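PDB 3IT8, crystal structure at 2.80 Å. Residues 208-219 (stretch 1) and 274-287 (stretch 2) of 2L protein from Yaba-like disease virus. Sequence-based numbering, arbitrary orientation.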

# COMPACT_ATOMS: atom_id res chain seq x y z
N TYR D 208 -7.00 41.27 6.44
CA TYR D 208 -7.46 41.43 5.08
C TYR D 208 -8.45 40.45 4.54
O TYR D 208 -9.63 40.76 4.53
N PRO D 209 -8.01 39.28 4.06
CA PRO D 209 -9.08 38.41 3.53
C PRO D 209 -10.21 38.50 4.56
O PRO D 209 -10.05 38.10 5.71
N PRO D 210 -11.34 39.10 4.17
CA PRO D 210 -12.53 39.33 5.00
C PRO D 210 -13.22 38.16 5.66
O PRO D 210 -14.02 38.35 6.57
N ASP D 211 -12.91 36.95 5.20
CA ASP D 211 -13.49 35.75 5.80
C ASP D 211 -12.79 35.42 7.11
O ASP D 211 -11.57 35.26 7.17
N VAL D 212 -13.58 35.34 8.18
CA VAL D 212 -13.05 35.01 9.49
C VAL D 212 -14.08 34.17 10.18
O VAL D 212 -15.27 34.40 10.04
N ILE D 213 -13.61 33.17 10.90
CA ILE D 213 -14.51 32.32 11.64
C ILE D 213 -13.98 32.19 13.04
O ILE D 213 -12.77 32.15 13.27
N THR D 214 -14.90 32.13 13.98
CA THR D 214 -14.57 32.07 15.37
C THR D 214 -15.24 30.89 16.06
O THR D 214 -16.42 30.59 15.82
N LYS D 215 -14.47 30.21 16.91
CA LYS D 215 -14.97 29.07 17.68
C LYS D 215 -14.72 29.28 19.17
O LYS D 215 -13.62 29.61 19.59
N TRP D 216 -15.77 29.08 19.96
CA TRP D 216 -15.67 29.20 21.41
C TRP D 216 -15.59 27.81 22.01
O TRP D 216 -16.53 27.01 21.90
N ILE D 217 -14.46 27.51 22.66
CA ILE D 217 -14.24 26.21 23.26
C ILE D 217 -13.85 26.31 24.73
O ILE D 217 -13.00 27.12 25.10
N GLU D 218 -14.47 25.50 25.58
CA GLU D 218 -14.15 25.52 27.00
C GLU D 218 -12.66 25.20 27.15
O GLU D 218 -12.16 24.25 26.56
N SER D 219 -11.96 26.01 27.94
CA SER D 219 -10.51 25.85 28.14
C SER D 219 -10.04 24.48 28.64
O SER D 219 -8.89 24.10 28.43
N LYS D 274 -24.12 27.21 32.39
CA LYS D 274 -24.25 25.85 31.89
C LYS D 274 -22.89 25.18 31.74
O LYS D 274 -22.73 23.99 32.05
N MET D 275 -21.91 25.94 31.25
CA MET D 275 -20.56 25.44 31.03
C MET D 275 -19.83 25.06 32.31
O MET D 275 -20.45 24.85 33.35
N SER D 276 -18.51 24.97 32.22
CA SER D 276 -17.69 24.60 33.37
C SER D 276 -16.20 24.79 33.13
O SER D 276 -15.38 24.05 33.68
N SER D 277 -15.83 25.78 32.32
CA SER D 277 -14.42 26.04 32.03
C SER D 277 -14.16 27.43 31.47
O SER D 277 -13.02 27.85 31.34
N GLN D 278 -15.23 28.14 31.14
CA GLN D 278 -15.10 29.46 30.56
C GLN D 278 -14.45 29.30 29.20
O GLN D 278 -13.27 28.96 29.10
N PRO D 279 -15.21 29.57 28.13
CA PRO D 279 -14.65 29.43 26.78
C PRO D 279 -13.45 30.31 26.52
O PRO D 279 -13.22 31.33 27.19
N VAL D 280 -12.67 29.87 25.53
CA VAL D 280 -11.50 30.57 25.06
C VAL D 280 -11.85 30.83 23.59
O VAL D 280 -12.59 30.07 22.97
N CYS D 281 -11.35 31.92 23.03
CA CYS D 281 -11.68 32.24 21.65
C CYS D 281 -10.66 31.70 20.66
O CYS D 281 -9.47 32.01 20.76
N VAL D 282 -11.12 30.88 19.71
CA VAL D 282 -10.24 30.35 18.67
C VAL D 282 -10.59 31.06 17.37
O VAL D 282 -11.71 30.96 16.88
N VAL D 283 -9.62 31.78 16.81
CA VAL D 283 -9.81 32.55 15.58
C VAL D 283 -9.21 31.90 14.35
O VAL D 283 -8.01 31.64 14.30
N PHE D 284 -10.05 31.64 13.34
CA PHE D 284 -9.60 31.04 12.10
C PHE D 284 -9.52 32.08 11.00
O PHE D 284 -10.51 32.69 10.63
N HIS D 285 -8.31 32.29 10.49
CA HIS D 285 -8.08 33.27 9.43
C HIS D 285 -6.89 32.84 8.57
O HIS D 285 -6.07 32.03 9.01
N ASP D 286 -6.78 33.37 7.35
CA ASP D 286 -5.68 33.00 6.46
C ASP D 286 -4.33 33.23 7.11
O ASP D 286 -3.44 32.37 7.04
N THR D 287 -4.15 34.38 7.75
CA THR D 287 -2.92 34.65 8.47
C THR D 287 -3.21 33.91 9.76
O THR D 287 -4.36 33.87 10.18

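The two stretches pair as neighbouring antiparallel β-strands, 213-218 and 279-284, whose side chains pack in cross-strand pairs on both faces of the sheet, with polar contacts at each end. Three pairs of backbone hydrogen bonds, Ile 213 with Phe 284, Lys 215 with Val 282 and Ile 217 with Val 280, fix the register and set these side chains on one face. There Phe 284 (chi1 m) lies beside Lys 215 (m, then t throughout), whose aliphatic chain brings CD to 3.4 Å from Phe 284 CE1 while its NZ is hydrogen-bonded elsewhere in the structure. Ile 217 (m, t) places CD1 3.9 Å from CG2 of Val 282 (t), and the end of Ile 213 (m, t) leads away from the partner strand.

The other face carries Thr 214, Trp 216, Cys 281 and Val 283. The Trp 216 indole (m, chi2 90°) leans across the partner strand, so that Cys 281 (t), bonded covalently to a group elsewhere in the structure, covers one face of the six-membered ring, with CB 4.0 Å and SG 4.4 Å from its centroid. Pro 279 CB meets the ring edge, 3.7 Å from Trp 216 CE3. Thr 214, with chi1 between wells at -139°, sets OG1 3.3 Å from Cys 281 SG.

Beyond the Glu 218 end, Ser 219 (p) donates from OG to Ser 277 O at 2.8 Å, while Glu 218 OE1 accepts a weak hydrogen bond from Ser 276 OG at 3.4 Å; both serines of stretch 2 are poorly ordered. At the opposite end His 285 (t) leaves its backbone sideways, but its ring comes nearer to stretch 1, and its ND1 gives a weak hydrogen bond to Asp 211 O at 3.3 Å. Water 1 lies between the stretches, 2.7 Å from Asp 211 O, one of several acceptors within its reach, and accepts from Asp 286 N (3.1 Å from the water O).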

# COMPACT_ATOMS: atom_id res chain seq x y z
CB TYR D 208 -6.38 41.55 4.02
CG TYR D 208 -7.09 41.49 2.66
CD1 TYR D 208 -8.25 42.26 2.43
CD2 TYR D 208 -6.71 40.57 1.68
CE1 TYR D 208 -9.03 42.09 1.27
CE2 TYR D 208 -7.49 40.40 0.50
CZ TYR D 208 -8.65 41.16 0.32
OH TYR D 208 -9.40 40.99 -0.82
CB PRO D 209 -8.41 37.06 3.38
CG PRO D 209 -7.33 37.09 4.42
CD PRO D 209 -6.80 38.52 4.42
CB PRO D 210 -13.46 40.11 4.07
CG PRO D 210 -13.06 39.64 2.72
CD PRO D 210 -11.57 39.52 2.77
CB ASP D 211 -13.42 34.56 4.83
CG ASP D 211 -12.03 34.38 4.20
OD1 ASP D 211 -11.53 35.33 3.55
OD2 ASP D 211 -11.45 33.28 4.34
CB VAL D 212 -12.78 36.26 10.35
CG1 VAL D 212 -12.71 35.89 11.81
CG2 VAL D 212 -11.47 36.88 9.95
CB ILE D 213 -14.68 30.94 11.00
CG1 ILE D 213 -15.40 31.10 9.66
CG2 ILE D 213 -15.49 30.04 11.91
CD1 ILE D 213 -15.62 29.81 8.91
CB THR D 214 -15.00 33.39 16.02
OG1 THR D 214 -14.01 33.81 16.94
CG2 THR D 214 -16.31 33.23 16.76
CB LYS D 215 -14.28 27.76 17.26
CG LYS D 215 -14.72 27.24 15.91
CD LYS D 215 -14.21 25.85 15.65
CE LYS D 215 -14.84 25.31 14.38
NZ LYS D 215 -14.66 23.83 14.21
CB TRP D 216 -16.86 29.96 21.99
CG TRP D 216 -16.85 31.40 21.62
CD1 TRP D 216 -17.42 31.97 20.53
CD2 TRP D 216 -16.17 32.46 22.32
NE1 TRP D 216 -17.14 33.31 20.49
CE2 TRP D 216 -16.38 33.64 21.58
CE3 TRP D 216 -15.40 32.52 23.49
CZ2 TRP D 216 -15.85 34.88 21.98
CZ3 TRP D 216 -14.88 33.75 23.88
CH2 TRP D 216 -15.10 34.91 23.13
CB ILE D 217 -13.13 25.47 22.51
CG1 ILE D 217 -13.48 25.38 21.03
CG2 ILE D 217 -12.94 24.11 23.10
CD1 ILE D 217 -12.39 24.81 20.17
CB GLU D 218 -15.02 24.52 27.75
CG GLU D 218 -16.43 25.04 27.96
CD GLU D 218 -17.39 23.99 28.47
OE1 GLU D 218 -17.04 23.27 29.44
OE2 GLU D 218 -18.50 23.88 27.91
CB SER D 219 -9.99 26.93 29.07
OG SER D 219 -10.64 26.87 30.32
CB LYS D 274 -24.96 25.84 30.54
CG LYS D 274 -26.26 26.62 30.50
CD LYS D 274 -26.80 26.68 29.09
CE LYS D 274 -28.02 27.57 29.00
NZ LYS D 274 -28.52 27.65 27.60
CB MET D 275 -19.74 26.49 30.27
CG MET D 275 -19.78 27.87 30.90
SD MET D 275 -18.82 29.04 29.94
CE MET D 275 -19.95 29.40 28.60
CB SER D 276 -17.95 23.14 33.75
OG SER D 276 -17.57 22.27 32.69
CB SER D 277 -13.88 25.01 31.03
OG SER D 277 -13.87 23.70 31.56
CB GLN D 278 -14.25 30.38 31.42
CG GLN D 278 -14.15 31.78 30.84
CD GLN D 278 -13.24 32.68 31.62
OE1 GLN D 278 -12.02 32.50 31.64
NE2 GLN D 278 -13.82 33.68 32.28
CB PRO D 279 -15.84 29.79 25.89
CG PRO D 279 -16.50 30.86 26.68
CD PRO D 279 -16.50 30.27 28.07
CB VAL D 280 -10.27 29.67 25.19
CG1 VAL D 280 -10.43 28.42 24.35
CG2 VAL D 280 -9.06 30.43 24.75
CB CYS D 281 -11.82 33.76 21.49
SG CYS D 281 -12.41 34.28 19.84
CB VAL D 282 -10.41 28.84 18.46
CG1 VAL D 282 -9.32 28.34 17.54
CG2 VAL D 282 -10.36 28.11 19.79
CB VAL D 283 -9.18 33.94 15.74
CG1 VAL D 283 -9.14 34.65 14.41
CG2 VAL D 283 -9.98 34.73 16.75
CB PHE D 284 -10.54 29.93 11.67
CG PHE D 284 -10.58 28.78 12.62
CD1 PHE D 284 -11.47 28.79 13.69
CD2 PHE D 284 -9.74 27.68 12.45
CE1 PHE D 284 -11.52 27.71 14.57
CE2 PHE D 284 -9.78 26.59 13.33
CZ PHE D 284 -10.67 26.61 14.39
CB HIS D 285 -7.82 34.63 10.04
CG HIS D 285 -7.61 35.71 9.03
ND1 HIS D 285 -8.65 36.32 8.37
CD2 HIS D 285 -6.48 36.26 8.54
CE1 HIS D 285 -8.17 37.20 7.52
NE2 HIS D 285 -6.85 37.18 7.60
CB ASP D 286 -5.80 33.77 5.14
CG ASP D 286 -6.72 33.09 4.15
OD1 ASP D 286 -7.57 32.28 4.60
OD2 ASP D 286 -6.61 33.36 2.93
CB THR D 287 -2.76 36.17 8.72
OG1 THR D 287 -3.82 36.64 9.56
CG2 THR D 287 -2.84 36.92 7.38
O HOH W 1 -9.41 34.16 5.97